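Local coordinates for omega transaminase (Pseudomonas sp., PDB 5LH9), which probably transfers amino groups from beta-alanine or related amines to pyruvate, with pyridoxal-5'-phosphate as its cofactor, as a class-III aminotransferase, at residues 259-264 against 282-287; 212-217 against 255-260. All coordinates share one frame; numbering follows the deposited sequence.

Interaction 1: 259-264 against 282-287. With PLP (pyridoxal-5'-phosphate), chain H.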
ATOM      1  N   ILE D 259      12.256  -8.731  17.311  1.00 23.53           N
ATOM      2  CA  ILE D 259      10.911  -8.217  17.088  1.00 19.57           C
ATOM      3  C   ILE D 259      10.267  -7.846  18.420  1.00 19.96           C
ATOM      4  O   ILE D 259      10.396  -8.565  19.419  1.00 20.39           O
ATOM      5  CB  ILE D 259      10.086  -9.272  16.331  1.00 18.26           C
ATOM      6  CG1 ILE D 259      10.727  -9.551  14.962  1.00 17.63           C
ATOM      7  CG2 ILE D 259       8.627  -8.835  16.180  1.00 21.24           C
ATOM      8  CD1 ILE D 259      10.301 -10.854  14.342  1.00 13.93           C
ATOM      9  N   LEU D 260       9.572  -6.712  18.441  1.00 16.98           N
ATOM     10  CA  LEU D 260       8.848  -6.303  19.636  1.00 20.64           C
ATOM     11  C   LEU D 260       7.598  -7.154  19.819  1.00 20.27           C
ATOM     12  O   LEU D 260       6.838  -7.387  18.873  1.00 20.01           O
ATOM     13  CB  LEU D 260       8.454  -4.828  19.542  1.00 24.36           C
ATOM     14  CG  LEU D 260       9.580  -3.802  19.425  1.00 23.30           C
ATOM     15  CD1 LEU D 260       8.999  -2.419  19.192  1.00 23.62           C
ATOM     16  CD2 LEU D 260      10.445  -3.810  20.676  1.00 26.11           C
ATOM     17  N   LEU D 261       7.367  -7.590  21.053  1.00 17.71           N
ATOM     18  CA  LEU D 261       6.186  -8.375  21.393  1.00 22.40           C
ATOM     19  C   LEU D 261       5.167  -7.445  22.034  1.00 17.38           C
ATOM     20  O   LEU D 261       5.398  -6.915  23.128  1.00 16.45           O
ATOM     21  CB  LEU D 261       6.542  -9.527  22.330  1.00 24.70           C
ATOM     22  CG  LEU D 261       5.359 -10.350  22.846  1.00 25.25           C
ATOM     23  CD1 LEU D 261       4.476 -10.874  21.705  1.00 24.27           C
ATOM     24  CD2 LEU D 261       5.871 -11.498  23.693  1.00 25.76           C
ATOM     25  N   ILE D 262       4.050  -7.237  21.342  1.00 15.15           N
ATOM     26  CA  ILE D 262       2.947  -6.426  21.845  1.00 16.17           C
ATOM     27  C   ILE D 262       1.886  -7.369  22.386  1.00 20.83           C
ATOM     28  O   ILE D 262       1.284  -8.140  21.630  1.00 20.62           O
ATOM     29  CB  ILE D 262       2.357  -5.516  20.755  1.00 17.42           C
ATOM     30  CG1 ILE D 262       3.446  -4.632  20.151  1.00 18.18           C
ATOM     31  CG2 ILE D 262       1.230  -4.639  21.346  1.00 18.58           C
ATOM     32  CD1 ILE D 262       3.014  -3.883  18.901  1.00 17.69           C
ATOM     33  N   ALA D 263       1.647  -7.298  23.688  1.00 19.66           N
ATOM     34  CA  ALA D 263       0.579  -8.060  24.319  1.00 22.63           C
ATOM     35  C   ALA D 263      -0.671  -7.190  24.329  1.00 19.71           C
ATOM     36  O   ALA D 263      -0.713  -6.157  25.006  1.00 14.48           O
ATOM     37  CB  ALA D 263       0.969  -8.479  25.734  1.00 24.27           C
ATOM     38  N   ASP D 264      -1.678  -7.591  23.561  1.00 18.61           N
ATOM     39  CA  ASP D 264      -2.964  -6.900  23.581  1.00 17.73           C
ATOM     40  C   ASP D 264      -3.722  -7.389  24.808  1.00 14.20           C
ATOM     41  O   ASP D 264      -4.425  -8.400  24.777  1.00 16.19           O
ATOM     42  CB  ASP D 264      -3.751  -7.149  22.305  1.00 15.81           C
ATOM     43  CG  ASP D 264      -4.999  -6.301  22.231  1.00 18.49           C
ATOM     44  OD1 ASP D 264      -5.441  -5.807  23.297  1.00 16.82           O
ATOM     45  OD2 ASP D 264      -5.528  -6.119  21.114  1.00 17.38           O
ATOM     46  N   TRP D 282       1.105 -16.486  31.654  1.00 23.04           N
ATOM     47  CA  TRP D 282       1.888 -17.468  30.920  1.00 21.58           C
ATOM     48  C   TRP D 282       3.373 -17.400  31.250  1.00 21.95           C
ATOM     49  O   TRP D 282       4.155 -18.170  30.680  1.00 24.15           O
ATOM     50  CB  TRP D 282       1.702 -17.279  29.413  1.00 19.06           C
ATOM     51  CG  TRP D 282       0.293 -17.447  28.911  1.00 20.59           C
ATOM     52  CD1 TRP D 282      -0.410 -16.570  28.136  1.00 21.70           C
ATOM     53  CD2 TRP D 282      -0.574 -18.568  29.132  1.00 19.86           C
ATOM     54  NE1 TRP D 282      -1.661 -17.075  27.862  1.00 24.10           N
ATOM     55  CE2 TRP D 282      -1.785 -18.299  28.463  1.00 21.02           C
ATOM     56  CE3 TRP D 282      -0.443 -19.771  29.833  1.00 21.08           C
ATOM     57  CZ2 TRP D 282      -2.855 -19.189  28.477  1.00 22.91           C
ATOM     58  CZ3 TRP D 282      -1.503 -20.650  29.844  1.00 20.81           C
ATOM     59  CH2 TRP D 282      -2.693 -20.357  29.173  1.00 22.57           C
ATOM     60  N   GLY D 283       3.775 -16.507  32.148  1.00 20.93           N
ATOM     61  CA  GLY D 283       5.172 -16.371  32.515  1.00 26.09           C
ATOM     62  C   GLY D 283       6.018 -15.591  31.532  1.00 23.42           C
ATOM     63  O   GLY D 283       7.213 -15.865  31.403  1.00 28.46           O
ATOM     64  N   VAL D 284       5.449 -14.590  30.870  1.00 20.22           N
ATOM     65  CA  VAL D 284       6.116 -13.879  29.788  1.00 23.22           C
ATOM     66  C   VAL D 284       6.054 -12.384  30.055  1.00 22.27           C
ATOM     67  O   VAL D 284       5.048 -11.871  30.556  1.00 23.92           O
ATOM     68  CB  VAL D 284       5.476 -14.212  28.422  1.00 24.89           C
ATOM     69  CG1 VAL D 284       5.852 -13.184  27.359  1.00 24.12           C
ATOM     70  CG2 VAL D 284       5.901 -15.592  27.974  1.00 26.69           C
ATOM     71  N   ALA D 285       7.128 -11.688  29.692  1.00 21.90           N
ATOM     72  CA  ALA D 285       7.183 -10.235  29.765  1.00 19.70           C
ATOM     73  C   ALA D 285       7.197  -9.675  28.350  1.00 21.90           C
ATOM     74  O   ALA D 285       8.205  -9.830  27.640  1.00 20.21           O
ATOM     75  CB  ALA D 285       8.424  -9.776  30.528  1.00 21.96           C
ATOM     76  N   PRO D 286       6.130  -9.029  27.891  1.00 21.68           N
ATOM     77  CA  PRO D 286       6.156  -8.387  26.572  1.00 22.21           C
ATOM     78  C   PRO D 286       6.931  -7.077  26.615  1.00 20.47           C
ATOM     79  O   PRO D 286       7.332  -6.590  27.673  1.00 16.24           O
ATOM     80  CB  PRO D 286       4.674  -8.144  26.244  1.00 27.03           C
ATOM     81  CG  PRO D 286       3.884  -8.651  27.432  1.00 29.07           C
ATOM     82  CD  PRO D 286       4.835  -8.853  28.565  1.00 27.70           C
ATOM     83  N   ASP D 287       7.154  -6.516  25.426  1.00 18.98           N
ATOM     84  CA  ASP D 287       7.780  -5.204  25.327  1.00 21.18           C
ATOM     85  C   ASP D 287       6.771  -4.068  25.419  1.00 21.41           C
ATOM     86  O   ASP D 287       7.132  -2.966  25.853  1.00 21.02           O
ATOM     87  CB  ASP D 287       8.561  -5.095  24.019  1.00 19.51           C
ATOM     88  CG  ASP D 287       9.651  -6.137  23.914  1.00 24.91           C
ATOM     89  OD1 ASP D 287      10.702  -5.977  24.568  1.00 25.21           O
ATOM     90  OD2 ASP D 287       9.451  -7.121  23.172  1.00 24.48           O
TER
HETATM   91  N1  PLP H1001      -8.265  -5.330  21.413  1.00 27.68           N
HETATM   92  C2  PLP H1001      -8.910  -6.298  22.067  1.00 28.07           C
HETATM   93  C2A PLP H1001      -8.214  -7.654  22.386  1.00 28.09           C
HETATM   94  C3  PLP H1001     -10.248  -6.100  22.487  1.00 27.60           C
HETATM   95  O3  PLP H1001     -10.906  -7.128  23.165  1.00 28.98           O
HETATM   96  C4  PLP H1001     -10.906  -4.921  22.237  1.00 29.31           C
HETATM   97  C4A PLP H1001     -12.430  -4.795  22.777  1.00 33.44           C
HETATM   98  C5  PLP H1001     -10.250  -3.919  21.566  1.00 30.40           C
HETATM   99  C6  PLP H1001      -8.924  -4.117  21.146  1.00 30.48           C
HETATM  100  C5A PLP H1001     -10.919  -2.550  21.218  1.00 26.35           C
HETATM  101  O4P PLP H1001     -11.253  -1.799  22.358  1.00 25.94           O
HETATM  102  P   PLP H1001     -12.228  -0.603  22.181  1.00 24.25           P
HETATM  103  O1P PLP H1001     -13.542  -1.154  21.740  1.00 16.57           O
HETATM  104  O2P PLP H1001     -11.704   0.350  21.178  1.00 21.20           O
HETATM  105  O3P PLP H1001     -12.389   0.122  23.523  1.00 21.64           O
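The carboxylate of Asp287 is the flat group through which the loop 282-287 meets the strand 260-264. Over one of its faces stands Leu260 CD2, 4.1 Å from Asp287 CG. OD2, on its anti lone pair, accepts the backbone NH of Leu261 at 3.0 Å from Leu261 N, in a nearly straight bond (174°). Asp287 CG lies anti to its own carbonyl carbon (chi1 -60°), which turns the acid back along its backbone N toward the strand. That N in turn gives a hydrogen bond to Leu261 O, 2.9 Å away, so both polar backbone atoms of Leu261 are answered by one residue. The buried acid also has a salt bridge from OD2 to Arg251 and a hydrogen bond from OD1 to Asn308, bonds that probably hold its plane fixed and offset its charge.

Beside this polar pairing the packing is apolar. Pro286 presses CG against Ala263 CB at 3.4 Å, tighter than usual van der Waals contact, while its CB lies 4.1 Å from Leu261 CG. Farther out, Leu261 CD2 meets Val284 CG1 at 4.0 Å, the two side chains crossing at about a right angle.

At the strand's far end Asp264 brings OD2 to 2.9 Å from N1 of the pyridoxal-5'-phosphate, the pairing expected of the aspartate in fold-type I enzymes. His158 bonds the same oxygen and the NH of Val266 bonds OD1, a second shell that probably positions the carboxylate. Strand 260-264 lies within the mixed sheet, between the parallel strands 225-230 and 288-291; helix 124-141 packs against Leu260 and Ile262, and the loop 282-287 leads from helix 278-281 into strand 288-291.

Interaction 2: 212-217 against 255-260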
ATOM      1  N   GLN D 212       5.851 -22.383  11.704  1.00 23.12           N
ATOM      2  CA  GLN D 212       5.238 -21.499  10.717  1.00 23.44           C
ATOM      3  C   GLN D 212       5.706 -20.068  10.920  1.00 24.69           C
ATOM      4  O   GLN D 212       6.046 -19.370   9.958  1.00 24.86           O
ATOM      5  CB  GLN D 212       3.713 -21.576  10.822  1.00 21.36           C
ATOM      6  CG  GLN D 212       2.962 -20.630   9.893  1.00 24.67           C
ATOM      7  CD  GLN D 212       1.470 -20.620  10.175  1.00 27.44           C
ATOM      8  OE1 GLN D 212       1.024 -20.026  11.157  1.00 24.97           O
ATOM      9  NE2 GLN D 212       0.692 -21.287   9.322  1.00 26.42           N
ATOM     10  N   LEU D 213       5.731 -19.617  12.176  1.00 21.87           N
ATOM     11  CA  LEU D 213       6.192 -18.270  12.487  1.00 21.37           C
ATOM     12  C   LEU D 213       7.629 -18.068  12.017  1.00 22.01           C
ATOM     13  O   LEU D 213       7.949 -17.062  11.376  1.00 23.32           O
ATOM     14  CB  LEU D 213       6.064 -18.028  13.993  1.00 24.48           C
ATOM     15  CG  LEU D 213       6.657 -16.752  14.587  1.00 26.81           C
ATOM     16  CD1 LEU D 213       6.189 -15.497  13.874  1.00 27.29           C
ATOM     17  CD2 LEU D 213       6.302 -16.674  16.067  1.00 30.13           C
ATOM     18  N   GLU D 214       8.510 -19.024  12.325  1.00 25.29           N
ATOM     19  CA  GLU D 214       9.894 -18.929  11.874  1.00 24.82           C
ATOM     20  C   GLU D 214       9.980 -18.860  10.357  1.00 24.77           C
ATOM     21  O   GLU D 214      10.756 -18.072   9.808  1.00 24.78           O
ATOM     22  CB  GLU D 214      10.691 -20.117  12.405  1.00 32.02           C
ATOM     23  CG  GLU D 214      11.043 -19.984  13.874  1.00 39.42           C
ATOM     24  CD  GLU D 214      12.065 -18.888  14.124  1.00 46.87           C
ATOM     25  OE1 GLU D 214      12.748 -18.476  13.161  1.00 47.65           O
ATOM     26  OE2 GLU D 214      12.176 -18.427  15.280  1.00 49.49           O
ATOM     27  N   GLU D 215       9.183 -19.670   9.660  1.00 24.57           N
ATOM     28  CA  GLU D 215       9.226 -19.662   8.203  1.00 26.68           C
ATOM     29  C   GLU D 215       8.750 -18.327   7.652  1.00 22.02           C
ATOM     30  O   GLU D 215       9.324 -17.802   6.691  1.00 21.11           O
ATOM     31  CB  GLU D 215       8.363 -20.793   7.646  1.00 34.24           C
ATOM     32  CG  GLU D 215       8.926 -22.181   7.861  1.00 43.77           C
ATOM     33  CD  GLU D 215      10.114 -22.473   6.964  1.00 52.09           C
ATOM     34  OE1 GLU D 215      10.196 -21.884   5.864  1.00 53.31           O
ATOM     35  OE2 GLU D 215      10.969 -23.295   7.357  1.00 56.20           O
ATOM     36  N   GLN D 216       7.712 -17.755   8.261  1.00 20.01           N
ATOM     37  CA  GLN D 216       7.214 -16.460   7.811  1.00 22.06           C
ATOM     38  C   GLN D 216       8.264 -15.373   8.013  1.00 23.32           C
ATOM     39  O   GLN D 216       8.452 -14.510   7.148  1.00 22.39           O
ATOM     40  CB  GLN D 216       5.925 -16.121   8.558  1.00 25.68           C
ATOM     41  CG  GLN D 216       5.292 -14.810   8.149  1.00 35.32           C
ATOM     42  CD  GLN D 216       4.789 -14.831   6.714  1.00 45.04           C
ATOM     43  OE1 GLN D 216       5.260 -14.069   5.870  1.00 47.61           O
ATOM     44  NE2 GLN D 216       3.846 -15.723   6.427  1.00 48.88           N
ATOM     45  N   ILE D 217       8.950 -15.397   9.159  1.00 21.25           N
ATOM     46  CA  ILE D 217      10.007 -14.426   9.430  1.00 18.79           C
ATOM     47  C   ILE D 217      11.138 -14.573   8.420  1.00 19.66           C
ATOM     48  O   ILE D 217      11.612 -13.586   7.842  1.00 17.90           O
ATOM     49  CB  ILE D 217      10.507 -14.591  10.879  1.00 19.46           C
ATOM     50  CG1 ILE D 217       9.421 -14.127  11.854  1.00 17.25           C
ATOM     51  CG2 ILE D 217      11.804 -13.815  11.115  1.00 23.93           C
ATOM     52  CD1 ILE D 217       9.619 -14.592  13.267  1.00 20.44           C
ATOM     53  N   ASP D 255      12.515 -12.645  20.501  1.00 25.75           N
ATOM     54  CA  ASP D 255      13.872 -12.348  20.946  1.00 23.92           C
ATOM     55  C   ASP D 255      14.897 -12.822  19.925  1.00 21.09           C
ATOM     56  O   ASP D 255      15.881 -12.124  19.651  1.00 18.52           O
ATOM     57  CB  ASP D 255      14.132 -12.999  22.304  1.00 24.47           C
ATOM     58  CG  ASP D 255      13.427 -12.288  23.437  1.00 31.29           C
ATOM     59  OD1 ASP D 255      13.007 -11.127  23.249  1.00 35.59           O
ATOM     60  OD2 ASP D 255      13.298 -12.892  24.522  1.00 33.82           O
ATOM     61  N   ARG D 256      14.672 -14.001  19.337  1.00 25.30           N
ATOM     62  CA  ARG D 256      15.570 -14.502  18.301  1.00 27.75           C
ATOM     63  C   ARG D 256      15.810 -13.461  17.220  1.00 28.55           C
ATOM     64  O   ARG D 256      16.898 -13.409  16.632  1.00 26.89           O
ATOM     65  CB  ARG D 256      14.982 -15.750  17.642  1.00 30.83           C
ATOM     66  CG  ARG D 256      15.323 -17.089  18.261  1.00 38.98           C
ATOM     67  CD  ARG D 256      14.530 -18.171  17.526  1.00 42.86           C
ATOM     68  NE  ARG D 256      14.853 -19.536  17.929  1.00 50.22           N
ATOM     69  CZ  ARG D 256      14.091 -20.593  17.648  1.00 53.18           C
ATOM     70  NH1 ARG D 256      12.961 -20.437  16.973  1.00 54.35           N
ATOM     71  NH2 ARG D 256      14.456 -21.808  18.036  1.00 54.17           N
ATOM     72  N   HIS D 257      14.800 -12.646  16.925  1.00 26.41           N
ATOM     73  CA  HIS D 257      14.849 -11.743  15.784  1.00 24.71           C
ATOM     74  C   HIS D 257      14.697 -10.275  16.162  1.00 22.58           C
ATOM     75  O   HIS D 257      14.501  -9.441  15.271  1.00 21.38           O
ATOM     76  CB  HIS D 257      13.769 -12.141  14.778  1.00 23.96           C
ATOM     77  CG  HIS D 257      13.904 -13.547  14.284  1.00 26.29           C
ATOM     78  ND1 HIS D 257      14.854 -13.926  13.358  1.00 24.84           N
ATOM     79  CD2 HIS D 257      13.208 -14.668  14.590  1.00 25.55           C
ATOM     80  CE1 HIS D 257      14.738 -15.219  13.120  1.00 25.72           C
ATOM     81  NE2 HIS D 257      13.745 -15.693  13.851  1.00 24.26           N
ATOM     82  N   GLY D 258      14.739  -9.936  17.449  1.00 21.18           N
ATOM     83  CA  GLY D 258      14.627  -8.550  17.866  1.00 21.49           C
ATOM     84  C   GLY D 258      13.247  -7.947  17.732  1.00 21.63           C
ATOM     85  O   GLY D 258      13.076  -6.756  18.021  1.00 19.62           O
ATOM     86  N   ILE D 259      12.256  -8.731  17.311  1.00 23.53           N
ATOM     87  CA  ILE D 259      10.911  -8.217  17.088  1.00 19.57           C
ATOM     88  C   ILE D 259      10.267  -7.846  18.420  1.00 19.96           C
ATOM     89  O   ILE D 259      10.396  -8.565  19.419  1.00 20.39           O
ATOM     90  CB  ILE D 259      10.086  -9.272  16.331  1.00 18.26           C
ATOM     91  CG1 ILE D 259      10.727  -9.551  14.962  1.00 17.63           C
ATOM     92  CG2 ILE D 259       8.627  -8.835  16.180  1.00 21.24           C
ATOM     93  CD1 ILE D 259      10.301 -10.854  14.342  1.00 13.93           C
ATOM     94  N   LEU D 260       9.572  -6.712  18.441  1.00 16.98           N
ATOM     95  CA  LEU D 260       8.848  -6.303  19.636  1.00 20.64           C
ATOM     96  C   LEU D 260       7.598  -7.154  19.819  1.00 20.27           C
ATOM     97  O   LEU D 260       6.838  -7.387  18.873  1.00 20.01           O
ATOM     98  CB  LEU D 260       8.454  -4.828  19.542  1.00 24.36           C
ATOM     99  CG  LEU D 260       9.580  -3.802  19.425  1.00 23.30           C
ATOM    100  CD1 LEU D 260       8.999  -2.419  19.192  1.00 23.62           C
ATOM    101  CD2 LEU D 260      10.445  -3.810  20.676  1.00 26.11           C
TER
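Glu214, reaching across from helix 202-220, offers its two carboxylate oxygens to two consecutive residues in the last turn of helix 246-257. OE1 takes the hydrogen bond of His257, 3.0 Å from NE2 and fairly straight (159°); it is met on its syn side while lying close to the imidazole plane. OE2 forms a salt bridge with Arg256, 2.7 Å from NH1, but this donor comes from well above the carboxylate plane, 56° out of it, and the acid and guanidinium planes are steeply turned against each other. A second bond from His257 NE2 to Glu214 OE2 is weak at 3.5 Å. The bend of the glutamate chain at chi2 (-69°) swings the acid across to these donors, and two cationic or potentially cationic neighbours would probably favour its ionised form. With Glu214 cut back to an alanine, Arg256 would probably lose this counter-charge and His257 NE2 its acceptor, leaving the imidazole freer to turn.

One face of the imidazole is covered as well: Ile217 CG2 sits over the centre of the His257 ring in a CH-pi contact, 3.6 Å from the centroid. The other branch of the isoleucine passes the ring at His257 CD2 and brings CD1 tip to tip with Ile259 CD1, 3.9 Å away.

Beyond the histidine the chain turns through a Schellman motif, where Gly258 takes the positive phi that glycine tolerates well. The carbonyl oxygens of the turn have acceptor roles of their own, His257 O for Arg147 and Gly258 O for Arg310. The contact thus joins the two helices near where helix 246-257 leads into strand 260-264, with Ile217 and Ile259 both resting on Ile225 of strand 225-230 and Val253 of helix 246-257 packing against Glu214 and Ile217.

How the interactions relate
The two contacts illustrate how chemistry follows depth along one helix-to-strand passage. They share Ile259 and Leu260, and their centres lie 13 Å apart. Interaction 1 is wholly buried in the sheet, where a charged side chain is tied to backbone and to further polar partners, and where the strand runs on to the cofactor. Interaction 2 lies farther from the chain's centre and is only partly buried: its charges meet side chain to side chain toward the surface, with an apolar layer beneath. One joins a strand to the loop leading into its neighbour, the other pairs two helices. Arg310, weakly paired with Asp287, also bonds Gly258 O, touching both sites.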